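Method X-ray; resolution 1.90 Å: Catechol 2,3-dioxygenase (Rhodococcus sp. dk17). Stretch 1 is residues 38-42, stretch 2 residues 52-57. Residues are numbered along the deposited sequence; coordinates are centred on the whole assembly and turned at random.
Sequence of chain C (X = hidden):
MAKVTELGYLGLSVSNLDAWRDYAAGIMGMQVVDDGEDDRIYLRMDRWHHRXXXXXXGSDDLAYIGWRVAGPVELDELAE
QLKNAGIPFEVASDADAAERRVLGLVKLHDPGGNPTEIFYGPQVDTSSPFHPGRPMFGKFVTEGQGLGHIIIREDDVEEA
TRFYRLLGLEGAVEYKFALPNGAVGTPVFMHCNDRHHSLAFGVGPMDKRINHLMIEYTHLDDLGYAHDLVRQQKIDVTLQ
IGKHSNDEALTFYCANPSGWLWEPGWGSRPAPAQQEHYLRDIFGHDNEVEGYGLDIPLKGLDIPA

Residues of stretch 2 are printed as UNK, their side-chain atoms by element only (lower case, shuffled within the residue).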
# COMPACT_ATOMS: atom_id res chain seq x y z
N ASP C 38 23.57 38.87 24.97
CA ASP C 38 23.04 40.04 25.65
C ASP C 38 21.99 40.80 24.83
O ASP C 38 21.23 41.60 25.39
CB ASP C 38 24.19 40.97 26.06
CG ASP C 38 25.26 41.13 24.98
OD1 ASP C 38 25.31 40.30 24.03
OD2 ASP C 38 26.06 42.08 25.07
N ASP C 39 21.92 40.54 23.53
CA ASP C 39 21.08 41.35 22.64
C ASP C 39 20.02 40.59 21.86
O ASP C 39 19.26 41.20 21.11
CB ASP C 39 21.95 42.18 21.68
CG ASP C 39 22.74 41.32 20.70
OD1 ASP C 39 22.84 40.08 20.88
OD2 ASP C 39 23.28 41.89 19.73
N ARG C 40 19.97 39.27 22.02
CA ARG C 40 19.09 38.45 21.20
C ARG C 40 18.68 37.14 21.86
O ARG C 40 19.39 36.61 22.71
CB ARG C 40 19.72 38.19 19.83
CG ARG C 40 20.90 37.23 19.85
CD ARG C 40 21.66 37.28 18.54
NE ARG C 40 22.47 38.49 18.46
CZ ARG C 40 23.16 38.87 17.39
NH1 ARG C 40 23.14 38.12 16.29
NH2 ARG C 40 23.87 39.99 17.43
N ILE C 41 17.51 36.65 21.47
CA ILE C 41 17.07 35.30 21.79
C ILE C 41 16.50 34.68 20.51
O ILE C 41 16.46 35.34 19.47
CB ILE C 41 16.04 35.26 22.95
CG1 ILE C 41 14.80 36.09 22.60
CG2 ILE C 41 16.68 35.72 24.26
CD1 ILE C 41 13.61 35.82 23.51
N TYR C 42 16.09 33.41 20.59
CA TYR C 42 15.63 32.69 19.40
C TYR C 42 14.30 31.99 19.63
O TYR C 42 13.96 31.61 20.75
CB TYR C 42 16.66 31.64 18.95
CG TYR C 42 18.07 32.16 18.78
CD1 TYR C 42 18.58 32.49 17.52
CD2 TYR C 42 18.91 32.30 19.89
CE1 TYR C 42 19.88 32.97 17.38
CE2 TYR C 42 20.19 32.78 19.76
CZ TYR C 42 20.68 33.11 18.51
OH TYR C 42 21.96 33.58 18.40
N UNK C 52 13.64 31.58 13.97
CA UNK C 52 13.52 33.03 14.10
C UNK C 52 14.50 33.56 15.14
O UNK C 52 14.65 32.98 16.21
c UNK C 52 11.04 32.89 13.48
c UNK C 52 12.06 33.48 14.46
c UNK C 52 9.56 33.07 13.89
c UNK C 52 11.93 35.02 14.46
N UNK C 53 15.17 34.66 14.79
CA UNK C 53 16.04 35.39 15.72
C UNK C 53 15.34 36.69 16.08
O UNK C 53 14.92 37.44 15.21
c UNK C 53 17.99 34.55 14.38
c UNK C 53 17.41 35.74 15.09
c UNK C 53 18.38 36.22 16.17
N UNK C 54 15.22 36.94 17.38
CA UNK C 54 14.67 38.20 17.86
C UNK C 54 15.80 39.10 18.34
O UNK C 54 16.47 38.79 19.32
c UNK C 54 11.64 36.89 19.98
c UNK C 54 11.52 37.63 17.59
c UNK C 54 12.43 37.08 18.70
c UNK C 54 13.65 37.97 18.97
N UNK C 55 16.00 40.21 17.64
CA UNK C 55 17.01 41.19 18.02
C UNK C 55 16.35 42.28 18.85
O UNK C 55 15.51 43.04 18.34
c UNK C 55 17.65 41.80 16.78
c UNK C 55 18.44 40.82 15.96
c UNK C 55 18.06 39.98 14.97
n UNK C 55 19.79 40.64 16.11
c UNK C 55 20.22 39.73 15.25
n UNK C 55 19.18 39.32 14.54
N UNK C 56 16.71 42.35 20.12
CA UNK C 56 16.17 43.37 21.02
C UNK C 56 16.87 44.69 20.77
O UNK C 56 17.73 45.12 21.56
c UNK C 56 16.31 42.94 22.46
N UNK C 57 16.52 45.33 19.66
CA UNK C 57 17.16 46.58 19.24
C UNK C 57 16.24 47.80 19.29
O UNK C 57 16.66 48.90 18.96
c UNK C 57 16.73 46.24 16.76
c UNK C 57 17.77 46.42 17.85
o UNK C 57 17.11 45.80 15.65
o UNK C 57 15.53 46.54 16.99

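Position 52 carries four side-chain carbons and no heteroatom, and the chain forks at the first, with one arm two carbons long. The CA-to-CB bond points sideways and the end of the side chain leads away; its nearest approach is CB to C of Tyr 42, 5.8 Å. Contact is left to the backbone, where O of position 52 receives a CA-H...O contact from CA of Tyr 42 at 3.3 Å. A fork at CB with unequal arms identifies Ile 52.

Position 53 has three carbons, one bearing the other two. One of the terminal carbons lies 3.8 Å from CE1 of Tyr 42, an apolar contact oblique to the ring, and 4.2 Å from CD of Arg 40. A symmetric fork at CB means Val 53, and the carbon making both approaches is CG1.

Position 54 again has four carbons, but the fork comes at the second, so CB is unbranched. One terminal carbon is 4.2 Å from CD1 of Ile 41, on the sheet face opposite Val 53. This is Leu 54; the carbon near Ile 41 is CD1. Its backbone pairs with Ile 41 in both directions: N of Leu 54 donates to O of Ile 41 (2.9 Å, 162°), and N of Ile 41 to O of Leu 54 (3.2 Å, 153°).

Position 55 shows one carbon followed by a five-membered ring of three carbons and two nitrogens. One ring carbon lies 3.5 Å from NH1 of Arg 40, over one face of the guanidinium, while NH1 lies at the ring's edge, near its plane. Among standard amino acids only His 55 fits; the carbon is CE1.

Position 56 has a single side-chain carbon, CB, 3.7 Å from O of Asp 39; its backbone N donates to that same O (3.0 Å, 151°). This is Ala 56.

Position 57 has two carbons, the second carrying two oxygens. The nearest approach is CB to O of Asp 39, 6.3 Å, so there is no contact. A carboxylate one carbon from CA means Asp 57.

The contact is an antiparallel strand pairing, the N-to-C directions 158° apart, that buries 398 Å². Three backbone hydrogen bonds set the register, and alternation sorts the side chains: Arg 40, Tyr 42, Val 53 and His 55 share one face, Ile 41 and Leu 54 the other. Within stretch 1, a salt bridge from NE of Arg 40 to OD1 of Asp 39 (2.9 Å) braces the guanidinium that meets His 55.

Stretch 2 (52-57) IVLHAD
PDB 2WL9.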